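Local coordinates for protein SxtG (Microseira wollei, PDB 6U1R) that acts as an amidinotransferase in saxitoxin biosynthesis, probably passing an amidino group to its acceptor by way of a covalent amidino-cysteine intermediate, at residues N29-V40 against L371-Y382; P135-G143 against F214-C222. All blocks are in the same frame, centred on the assembly; numbering follows the deposited sequence.

Contact 1 (N29-V40 against L371-Y382)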
loop_
_atom_site.group_PDB
_atom_site.type_symbol
_atom_site.label_atom_id
_atom_site.label_comp_id
_atom_site.label_asym_id
_atom_site.label_seq_id
_atom_site.Cartn_x
_atom_site.Cartn_y
_atom_site.Cartn_z
ATOM N N ASN A 29 3.579 17.289 9.451
ATOM C CA ASN A 29 2.610 17.724 10.462
ATOM C C ASN A 29 1.590 18.613 9.740
ATOM O O ASN A 29 1.860 19.795 9.532
ATOM C CB ASN A 29 3.297 18.484 11.590
ATOM C CG ASN A 29 2.366 18.794 12.726
ATOM O OD1 ASN A 29 2.270 18.028 13.676
ATOM N ND2 ASN A 29 1.639 19.920 12.624
ATOM N N SER A 30 0.446 18.043 9.353
ATOM C CA SER A 30 -0.603 18.843 8.708
ATOM C C SER A 30 -1.961 18.223 9.001
ATOM O O SER A 30 -2.190 17.066 8.660
ATOM C CB SER A 30 -0.412 18.965 7.194
ATOM O OG SER A 30 -1.420 19.847 6.684
ATOM N N TYR A 31 -2.854 19.004 9.609
ATOM C CA TYR A 31 -4.146 18.524 10.072
ATOM C C TYR A 31 -5.333 19.144 9.344
ATOM O O TYR A 31 -6.461 18.701 9.568
ATOM C CB TYR A 31 -4.285 18.795 11.575
ATOM C CG TYR A 31 -3.378 17.953 12.436
ATOM C CD1 TYR A 31 -3.703 16.639 12.736
ATOM C CD2 TYR A 31 -2.196 18.478 12.967
ATOM C CE1 TYR A 31 -2.888 15.868 13.558
ATOM C CE2 TYR A 31 -1.372 17.703 13.772
ATOM C CZ TYR A 31 -1.729 16.410 14.062
ATOM O OH TYR A 31 -0.935 15.634 14.866
ATOM N N ASN A 32 -5.115 20.134 8.484
ATOM C CA ASN A 32 -6.204 20.853 7.830
ATOM C C ASN A 32 -5.610 21.646 6.671
ATOM O O ASN A 32 -4.404 21.594 6.422
ATOM C CB ASN A 32 -6.919 21.747 8.846
ATOM C CG ASN A 32 -5.952 22.632 9.558
ATOM O OD1 ASN A 32 -5.276 23.439 8.921
ATOM N ND2 ASN A 32 -5.806 22.445 10.878
ATOM N N GLU A 33 -6.451 22.408 5.977
ATOM C CA GLU A 33 -6.023 23.092 4.756
ATOM C C GLU A 33 -5.463 24.498 4.995
ATOM O O GLU A 33 -5.057 25.146 4.029
ATOM C CB GLU A 33 -7.193 23.186 3.759
ATOM C CG GLU A 33 -7.911 21.848 3.467
ATOM C CD GLU A 33 -7.081 20.837 2.662
ATOM O OE1 GLU A 33 -6.095 21.238 2.008
ATOM O OE2 GLU A 33 -7.419 19.623 2.716
ATOM N N TRP A 34 -5.408 24.981 6.243
ATOM C CA TRP A 34 -5.213 26.412 6.485
ATOM C C TRP A 34 -4.156 26.772 7.525
ATOM O O TRP A 34 -3.786 27.951 7.580
ATOM C CB TRP A 34 -6.528 27.068 6.930
ATOM C CG TRP A 34 -7.094 26.437 8.162
ATOM C CD1 TRP A 34 -6.678 26.638 9.455
ATOM C CD2 TRP A 34 -8.170 25.488 8.229
ATOM N NE1 TRP A 34 -7.424 25.874 10.313
ATOM C CE2 TRP A 34 -8.352 25.164 9.593
ATOM C CE3 TRP A 34 -9.005 24.892 7.275
ATOM C CZ2 TRP A 34 -9.323 24.266 10.019
ATOM C CZ3 TRP A 34 -9.963 23.989 7.705
ATOM C CH2 TRP A 34 -10.129 23.704 9.061
ATOM N N ASP A 35 -3.720 25.859 8.389
ATOM C CA ASP A 35 -2.714 26.241 9.376
ATOM C C ASP A 35 -1.455 26.747 8.661
ATOM O O ASP A 35 -1.168 26.388 7.509
ATOM C CB ASP A 35 -2.369 25.068 10.311
ATOM C CG ASP A 35 -3.396 24.830 11.415
ATOM O OD1 ASP A 35 -4.199 25.731 11.763
ATOM O OD2 ASP A 35 -3.374 23.711 11.979
ATOM N N ALA A 36 -0.702 27.597 9.358
ATOM C CA ALA A 36 0.429 28.309 8.767
ATOM C C ALA A 36 1.392 27.373 8.037
ATOM O O ALA A 36 2.000 26.488 8.648
ATOM C CB ALA A 36 1.168 29.083 9.868
ATOM N N LEU A 37 1.551 27.592 6.732
ATOM C CA LEU A 37 2.246 26.643 5.860
ATOM C C LEU A 37 3.755 26.808 5.999
ATOM O O LEU A 37 4.285 27.903 5.778
ATOM C CB LEU A 37 1.810 26.851 4.414
ATOM C CG LEU A 37 2.342 25.872 3.355
ATOM C CD1 LEU A 37 1.983 24.447 3.712
ATOM C CD2 LEU A 37 1.802 26.247 1.976
ATOM N N GLU A 38 4.443 25.730 6.378
ATOM C CA GLU A 38 5.894 25.758 6.573
ATOM C C GLU A 38 6.658 25.034 5.478
ATOM O O GLU A 38 7.736 25.479 5.082
ATOM C CB GLU A 38 6.265 25.145 7.934
ATOM C CG GLU A 38 5.823 26.008 9.126
ATOM C CD GLU A 38 6.346 25.535 10.479
ATOM O OE1 GLU A 38 6.926 24.433 10.580
ATOM O OE2 GLU A 38 6.183 26.298 11.458
ATOM N N GLU A 39 6.125 23.924 4.974
ATOM C CA GLU A 39 6.830 23.155 3.962
ATOM C C GLU A 39 5.797 22.502 3.057
ATOM O O GLU A 39 4.779 21.990 3.537
ATOM C CB GLU A 39 7.760 22.103 4.587
ATOM C CG GLU A 39 8.507 21.266 3.536
ATOM C CD GLU A 39 9.736 20.527 4.084
ATOM O OE1 GLU A 39 10.298 20.970 5.113
ATOM O OE2 GLU A 39 10.147 19.516 3.474
ATOM N N VAL A 40 6.067 22.547 1.751
ATOM C CA VAL A 40 5.153 22.040 0.733
ATOM C C VAL A 40 5.956 21.330 -0.357
ATOM O O VAL A 40 7.044 21.783 -0.735
ATOM C CB VAL A 40 4.303 23.209 0.162
ATOM C CG1 VAL A 40 5.172 24.183 -0.672
ATOM C CG2 VAL A 40 3.117 22.698 -0.633
ATOM N N LEU A 371 1.445 19.407 -2.083
ATOM C CA LEU A 371 1.136 18.581 -0.924
ATOM C C LEU A 371 1.702 19.307 0.291
ATOM O O LEU A 371 2.925 19.426 0.429
ATOM C CB LEU A 371 1.725 17.168 -1.051
ATOM C CG LEU A 371 1.237 16.176 0.013
ATOM C CD1 LEU A 371 -0.240 15.811 -0.221
ATOM C CD2 LEU A 371 2.075 14.915 0.068
ATOM N N ASP A 372 0.819 19.796 1.162
ATOM C CA ASP A 372 1.223 20.575 2.342
ATOM C C ASP A 372 1.672 19.654 3.471
ATOM O O ASP A 372 0.919 19.365 4.407
ATOM C CB ASP A 372 0.075 21.466 2.810
ATOM C CG ASP A 372 -1.197 20.691 3.078
ATOM O OD1 ASP A 372 -1.563 19.868 2.219
ATOM O OD2 ASP A 372 -1.835 20.898 4.136
ATOM N N VAL A 373 2.953 19.271 3.451
ATOM C CA VAL A 373 3.436 18.295 4.422
ATOM C C VAL A 373 3.603 18.888 5.822
ATOM O O VAL A 373 3.529 18.149 6.808
ATOM C CB VAL A 373 4.748 17.642 3.922
ATOM C CG1 VAL A 373 4.478 16.865 2.644
ATOM C CG2 VAL A 373 5.813 18.653 3.671
ATOM N N ARG A 374 3.831 20.192 5.963
ATOM C CA ARG A 374 3.974 20.768 7.304
ATOM C C ARG A 374 3.242 22.096 7.401
ATOM O O ARG A 374 3.614 23.073 6.740
ATOM C CB ARG A 374 5.434 20.951 7.715
ATOM C CG ARG A 374 5.535 21.347 9.187
ATOM C CD ARG A 374 6.932 21.148 9.773
ATOM N NE ARG A 374 7.898 22.047 9.159
ATOM C CZ ARG A 374 8.734 21.719 8.177
ATOM N NH1 ARG A 374 8.743 20.504 7.652
ATOM N NH2 ARG A 374 9.566 22.628 7.706
ATOM N N ARG A 375 2.194 22.099 8.219
ATOM C CA ARG A 375 1.493 23.297 8.664
ATOM C C ARG A 375 1.545 23.318 10.188
ATOM O O ARG A 375 1.159 22.346 10.839
ATOM C CB ARG A 375 0.029 23.311 8.220
ATOM C CG ARG A 375 -0.219 23.440 6.718
ATOM C CD ARG A 375 -1.712 23.396 6.430
ATOM N NE ARG A 375 -1.949 23.496 5.002
ATOM C CZ ARG A 375 -1.947 24.628 4.319
ATOM N NH1 ARG A 375 -1.743 25.795 4.933
ATOM N NH2 ARG A 375 -2.145 24.602 3.001
ATOM N N ARG A 376 1.983 24.432 10.753
ATOM C CA ARG A 376 2.107 24.546 12.204
ATOM C C ARG A 376 0.740 24.419 12.875
ATOM O O ARG A 376 -0.145 25.253 12.656
ATOM C CB ARG A 376 2.750 25.897 12.525
ATOM C CG ARG A 376 3.273 26.042 13.933
ATOM C CD ARG A 376 4.266 27.213 14.014
ATOM N NE ARG A 376 3.659 28.493 13.633
ATOM C CZ ARG A 376 3.889 29.165 12.499
ATOM N NH1 ARG A 376 4.725 28.705 11.562
ATOM N NH2 ARG A 376 3.265 30.320 12.294
ATOM N N GLY A 377 0.556 23.394 13.695
ATOM C CA GLY A 377 -0.710 23.228 14.381
ATOM C C GLY A 377 -0.881 21.845 14.974
ATOM O O GLY A 377 0.017 21.000 14.932
ATOM N N THR A 378 -2.071 21.644 15.538
ATOM C CA THR A 378 -2.458 20.448 16.279
ATOM C C THR A 378 -3.815 19.957 15.779
ATOM O O THR A 378 -4.483 20.624 14.987
ATOM C CB THR A 378 -2.533 20.743 17.781
ATOM O OG1 THR A 378 -3.335 21.915 17.958
ATOM C CG2 THR A 378 -1.144 20.989 18.377
ATOM N N LEU A 379 -4.227 18.778 16.254
ATOM C CA LEU A 379 -5.518 18.191 15.893
ATOM C C LEU A 379 -6.634 18.785 16.748
ATOM O O LEU A 379 -6.597 18.672 17.980
ATOM C CB LEU A 379 -5.486 16.676 16.078
ATOM C CG LEU A 379 -6.775 15.924 15.734
ATOM C CD1 LEU A 379 -7.167 16.154 14.260
ATOM C CD2 LEU A 379 -6.595 14.436 16.016
ATOM N N GLN A 380 -7.635 19.378 16.094
ATOM C CA GLN A 380 -8.793 19.937 16.769
ATOM C C GLN A 380 -10.071 19.548 16.033
ATOM O O GLN A 380 -10.047 19.077 14.886
ATOM C CB GLN A 380 -8.661 21.446 16.856
ATOM C CG GLN A 380 -7.383 21.866 17.614
ATOM C CD GLN A 380 -6.784 23.087 17.045
ATOM O OE1 GLN A 380 -5.848 23.036 16.250
ATOM N NE2 GLN A 380 -7.352 24.211 17.396
ATOM N N SER A 381 -11.198 19.744 16.713
ATOM C CA SER A 381 -12.516 19.707 16.092
ATOM C C SER A 381 -13.056 21.128 15.982
ATOM O O SER A 381 -12.941 21.923 16.925
ATOM C CB SER A 381 -13.489 18.843 16.887
ATOM O OG SER A 381 -13.055 17.496 16.918
ATOM N N TYR A 382 -13.663 21.440 14.836
ATOM C CA TYR A 382 -14.022 22.811 14.492
ATOM C C TYR A 382 -15.518 23.061 14.360
ATOM O O TYR A 382 -15.913 24.196 14.061
ATOM C CB TYR A 382 -13.356 23.214 13.165
ATOM C CG TYR A 382 -11.860 23.248 13.228
ATOM C CD1 TYR A 382 -11.108 22.095 12.984
ATOM C CD2 TYR A 382 -11.184 24.412 13.546
ATOM C CE1 TYR A 382 -9.732 22.109 13.069
ATOM C CE2 TYR A 382 -9.788 24.430 13.642
ATOM C CZ TYR A 382 -9.070 23.262 13.398
ATOM O OH TYR A 382 -7.682 23.235 13.489
HETATM O O HOH W 1 -1.816 21.531 10.920
HETATM O O HOH W 2 -6.673 20.614 13.395
HETATM O O HOH W 3 -3.679 22.564 1.442
HETATM O O HOH W 4 -6.537 25.489 13.140
HETATM O O HOH W 5 -3.988 23.580 14.644
HETATM O O HOH W 6 9.971 25.043 9.304
#
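Arg374, Glu38, Glu39 and Arg376 join the two segments through a network of salt bridges. Arg374 NE donates to the anti lone pair of Glu38 OE1 (2.9 Å), while its NH1 and NH2 both turn to Glu39 OE1, the nearer being NH1 at 3.0 Å. A bend at chi3 (66°) folds the Arg374 guanidinium over Glu39 CB, near both carboxylates. Glu38 OE2 takes a nearly straight bond from Arg376 NH1 (2.8 Å), again on its anti lone pair, and Glu39 OE2 pairs beyond the contact with Arg108 and Tyr170. Arg375 is extended from CG to NE. Its NH1 donates in the guanidinium plane to Asp35 O (2.7 Å), and its NE holds Asp372 OD2, which Ser30 OG approaches from the opposite face of the carboxylate (2.8 Å). Leu37 CD1 lies over one face of this guanidinium and Glu33 O over the other. Antiparallel strand 371-375 pairs with 37-40, Arg374 O accepting from Glu38 N and Glu39 N at a classic beta bulge. Asn32 OD1 organises the loop as an Asx turn, accepting from Trp34 N and Asp35 N, and a water bridges Tyr31 N, Asp35 OD2 and Arg375 O. Asn29 ND2 reaches the carbonyls of Arg375 and Gly377. Leu379 CB sits over the Tyr31 ring in a CH-pi contact, and Trp34 CZ2 points at the face of Tyr382 in a T-shaped pair (87°). Gly377 has backbone angles that call for glycine, and Asp35 OD2 crowds it too. Arginines thus bind the strand region, while rings, amide and waters hold the tail. Both chain ends share the sheet centred on strand 37-42, consistent with closure of a pentein-type propeller; Arg375, with Arg136 and Arg221, probably keeps buried Asp372 ionised.

Contact 2 (P135-G143 against F214-C222); sequences PRDVFLVIG and FDAADFVRC
Arg136 and Arg221 bring their guanidinium groups close together, with planes 39° apart: Arg221 NH2 lies at the edge of the Arg136 group, in its plane, 3.7 Å from NH1. The two positive groups can lie so near probably because Asp372 bridges them, OD1 to Arg136 NH1 and OD2 to Arg221 NH2, and a water links Arg136 NH1 to Arg221 NE. Arg136 NE also bonds His367 O, and its side chain lies about 5 Å from that of Cys368, the predicted amidino-cysteine residue. Bending at chi3 (-54°) turns the end of Arg221 toward strand 139-142, where NH1 makes a weak bond to Val141 O (3.0 Å); Ser30 OG is a further partner of NH1. The aliphatic part of the same side chain serves as packing, its CD resting against Ile142 CD1. Phe214 offers its ring atom CE1 to Leu140 CD1 (3.9 Å), and Ala216 O lies at the edge of the Phe219 ring.

Leu140 divides its branches: CD1 goes to Phe214, CD2 lies against Ala216 with Phe219 CB a little farther off, and CG sits 3.6 Å from Ala216 CB. Ala216 needs to be small, since its methyl is pressed to 3.2 Å from Phe139 O. Its N donates to Asp137 O from above the carbonyl plane (3.0 Å), the one backbone-to-backbone hydrogen bond between the segments, next to Asp215, which bonds His264; both are predicted active-site residues.

Strands 139-142 and 219-222 run nearly parallel (10°) but 9.0 Å apart, so side chains bridge them. Each edges its own three-stranded sheet, consistent with adjacent blades of a pentein-type propeller, and helix 236-245 packs against Leu140, Phe214 and Phe219.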
loop_
_atom_site.group_PDB
_atom_site.type_symbol
_atom_site.label_atom_id
_atom_site.label_comp_id
_atom_site.label_asym_id
_atom_site.label_seq_id
_atom_site.Cartn_x
_atom_site.Cartn_y
_atom_site.Cartn_z
ATOM N N PRO A 135 0.745 16.355 -6.919
ATOM C CA PRO A 135 0.990 15.613 -5.667
ATOM C C PRO A 135 -0.270 15.373 -4.836
ATOM O O PRO A 135 -0.368 14.351 -4.128
ATOM C CB PRO A 135 1.978 16.510 -4.897
ATOM C CG PRO A 135 2.407 17.564 -5.819
ATOM C CD PRO A 135 1.488 17.622 -6.988
ATOM N N ARG A 136 -1.230 16.303 -4.890
ATOM C CA ARG A 136 -2.444 16.210 -4.084
ATOM C C ARG A 136 -3.264 14.961 -4.417
ATOM O O ARG A 136 -4.034 14.483 -3.578
ATOM C CB ARG A 136 -3.294 17.473 -4.304
ATOM C CG ARG A 136 -4.541 17.618 -3.433
ATOM C CD ARG A 136 -4.241 18.091 -2.022
ATOM N NE ARG A 136 -3.472 19.341 -1.994
ATOM C CZ ARG A 136 -3.103 19.958 -0.874
ATOM N NH1 ARG A 136 -3.490 19.484 0.307
ATOM N NH2 ARG A 136 -2.375 21.062 -0.926
ATOM N N ASP A 137 -3.152 14.440 -5.644
ATOM C CA ASP A 137 -3.963 13.282 -6.032
ATOM C C ASP A 137 -3.475 11.981 -5.405
ATOM O O ASP A 137 -4.260 11.040 -5.235
ATOM C CB ASP A 137 -3.945 13.097 -7.556
ATOM C CG ASP A 137 -4.509 14.273 -8.319
ATOM O OD1 ASP A 137 -5.056 15.214 -7.683
ATOM O OD2 ASP A 137 -4.405 14.251 -9.581
ATOM N N VAL A 138 -2.189 11.901 -5.077
ATOM C CA VAL A 138 -1.489 10.633 -4.914
ATOM C C VAL A 138 -1.356 10.269 -3.444
ATOM O O VAL A 138 -1.272 9.087 -3.093
ATOM C CB VAL A 138 -0.103 10.721 -5.591
ATOM C CG1 VAL A 138 0.704 9.426 -5.396
ATOM C CG2 VAL A 138 -0.283 11.042 -7.077
ATOM N N PHE A 139 -1.329 11.286 -2.572
ATOM C CA PHE A 139 -1.045 11.118 -1.150
ATOM C C PHE A 139 -1.997 11.959 -0.314
ATOM O O PHE A 139 -2.317 13.084 -0.688
ATOM C CB PHE A 139 0.365 11.580 -0.751
ATOM C CG PHE A 139 1.477 11.054 -1.620
ATOM C CD1 PHE A 139 2.005 9.803 -1.388
ATOM C CD2 PHE A 139 1.995 11.818 -2.648
ATOM C CE1 PHE A 139 3.050 9.314 -2.161
ATOM C CE2 PHE A 139 3.039 11.324 -3.445
ATOM C CZ PHE A 139 3.554 10.071 -3.194
ATOM N N LEU A 140 -2.373 11.435 0.840
ATOM C CA LEU A 140 -3.022 12.185 1.901
ATOM C C LEU A 140 -2.021 12.433 3.015
ATOM O O LEU A 140 -1.264 11.526 3.383
ATOM C CB LEU A 140 -4.190 11.420 2.502
ATOM C CG LEU A 140 -5.486 11.257 1.758
ATOM C CD1 LEU A 140 -6.294 10.154 2.498
ATOM C CD2 LEU A 140 -6.218 12.585 1.754
ATOM N N VAL A 141 -2.025 13.643 3.562
ATOM C CA VAL A 141 -1.267 13.947 4.771
ATOM C C VAL A 141 -2.265 14.076 5.907
ATOM O O VAL A 141 -3.105 14.988 5.896
ATOM C CB VAL A 141 -0.430 15.229 4.640
ATOM C CG1 VAL A 141 0.403 15.412 5.911
ATOM C CG2 VAL A 141 0.460 15.170 3.440
ATOM N N ILE A 142 -2.171 13.177 6.887
ATOM C CA ILE A 142 -3.066 13.151 8.042
ATOM C C ILE A 142 -2.180 13.272 9.279
ATOM O O ILE A 142 -1.624 12.274 9.758
ATOM C CB ILE A 142 -3.922 11.879 8.112
ATOM C CG1 ILE A 142 -4.705 11.642 6.812
ATOM C CG2 ILE A 142 -4.897 11.964 9.308
ATOM C CD1 ILE A 142 -5.662 12.772 6.433
ATOM N N GLY A 143 -2.032 14.482 9.801
ATOM C CA GLY A 143 -1.189 14.652 10.975
ATOM C C GLY A 143 0.268 14.393 10.627
ATOM O O GLY A 143 0.832 15.092 9.783
ATOM N N PHE A 214 -9.364 5.005 -4.149
ATOM C CA PHE A 214 -9.638 6.429 -3.998
ATOM C C PHE A 214 -8.417 7.233 -4.418
ATOM O O PHE A 214 -7.279 6.749 -4.371
ATOM C CB PHE A 214 -10.060 6.796 -2.556
ATOM C CG PHE A 214 -8.975 6.655 -1.507
ATOM C CD1 PHE A 214 -8.058 7.682 -1.297
ATOM C CD2 PHE A 214 -8.894 5.521 -0.708
ATOM C CE1 PHE A 214 -7.086 7.568 -0.330
ATOM C CE2 PHE A 214 -7.915 5.405 0.278
ATOM C CZ PHE A 214 -7.016 6.424 0.469
ATOM N N ASP A 215 -8.687 8.462 -4.860
ATOM C CA ASP A 215 -7.674 9.493 -5.028
ATOM C C ASP A 215 -7.704 10.399 -3.802
ATOM O O ASP A 215 -8.781 10.755 -3.301
ATOM C CB ASP A 215 -7.941 10.351 -6.268
ATOM C CG ASP A 215 -7.527 9.681 -7.573
ATOM O OD1 ASP A 215 -7.355 8.448 -7.599
ATOM O OD2 ASP A 215 -7.387 10.407 -8.579
ATOM N N ALA A 216 -6.526 10.816 -3.347
ATOM C CA ALA A 216 -6.481 11.623 -2.136
ATOM C C ALA A 216 -7.194 12.954 -2.332
ATOM O O ALA A 216 -7.755 13.512 -1.382
ATOM C CB ALA A 216 -5.024 11.837 -1.721
ATOM N N ALA A 217 -7.202 13.467 -3.554
ATOM C CA ALA A 217 -7.797 14.775 -3.800
ATOM C C ALA A 217 -9.318 14.740 -3.875
ATOM O O ALA A 217 -9.932 15.799 -4.082
ATOM C CB ALA A 217 -7.225 15.368 -5.084
ATOM N N ASP A 218 -9.951 13.575 -3.685
ATOM C CA ASP A 218 -11.393 13.541 -3.437
ATOM C C ASP A 218 -11.747 13.837 -1.972
ATOM O O ASP A 218 -12.931 13.713 -1.599
ATOM C CB ASP A 218 -11.985 12.184 -3.847
ATOM C CG ASP A 218 -12.385 12.139 -5.316
ATOM O OD1 ASP A 218 -12.951 13.147 -5.802
ATOM O OD2 ASP A 218 -12.114 11.106 -5.975
ATOM N N PHE A 219 -10.763 14.256 -1.162
ATOM C CA PHE A 219 -10.957 14.582 0.250
ATOM C C PHE A 219 -10.320 15.926 0.592
ATOM O O PHE A 219 -9.284 16.298 0.028
ATOM C CB PHE A 219 -10.367 13.494 1.155
ATOM C CG PHE A 219 -10.937 12.134 0.897
ATOM C CD1 PHE A 219 -10.392 11.315 -0.079
ATOM C CD2 PHE A 219 -12.032 11.683 1.608
ATOM C CE1 PHE A 219 -10.918 10.080 -0.332
ATOM C CE2 PHE A 219 -12.556 10.425 1.362
ATOM C CZ PHE A 219 -12.008 9.628 0.386
ATOM N N VAL A 220 -10.965 16.666 1.506
ATOM C CA VAL A 220 -10.389 17.873 2.095
ATOM C C VAL A 220 -10.478 17.753 3.611
ATOM O O VAL A 220 -11.368 17.085 4.147
ATOM C CB VAL A 220 -11.075 19.168 1.602
ATOM C CG1 VAL A 220 -10.611 19.493 0.206
ATOM C CG2 VAL A 220 -12.598 19.033 1.651
ATOM N N ARG A 221 -9.531 18.396 4.310
ATOM C CA ARG A 221 -9.247 18.106 5.721
ATOM C C ARG A 221 -9.600 19.272 6.641
ATOM O O ARG A 221 -9.095 20.386 6.452
ATOM C CB ARG A 221 -7.766 17.762 5.881
ATOM C CG ARG A 221 -7.358 16.426 5.183
ATOM C CD ARG A 221 -5.856 16.265 4.987
ATOM N NE ARG A 221 -5.369 17.440 4.283
ATOM C CZ ARG A 221 -4.374 18.219 4.676
ATOM N NH1 ARG A 221 -3.622 17.914 5.740
ATOM N NH2 ARG A 221 -4.122 19.317 3.979
ATOM N N CYS A 222 -10.406 18.986 7.679
ATOM C CA CYS A 222 -10.798 19.963 8.710
ATOM C C CYS A 222 -10.549 19.404 10.117
ATOM O O CYS A 222 -11.463 19.299 10.936
ATOM C CB CYS A 222 -12.270 20.351 8.604
ATOM S SG CYS A 222 -12.689 21.160 7.055
HETATM O O HOH W 7 -6.012 18.080 1.210
#

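How the contacts relate
Contact 2 is wholly buried near the centre of the chain, whereas contact 1 lies farther out, its centre about 17 Å from that of the chain, and is only partly buried. Their chemistry follows: in contact 1 backbone bonds and salt bridges join the strands and waters the loops, while contact 2 sets side by side two edge strands of separate sheets that do not pair with each other, joining small apolar packing to two buried arginines. They meet at Asp372 of 371-382, whose carboxylate oxygens bind Arg136 and Arg221, one from each segment of contact 2. Tyr31 also packs on Gly143. The chain ends joined in contact 1 are thereby tied to the core, where Asp215 lies.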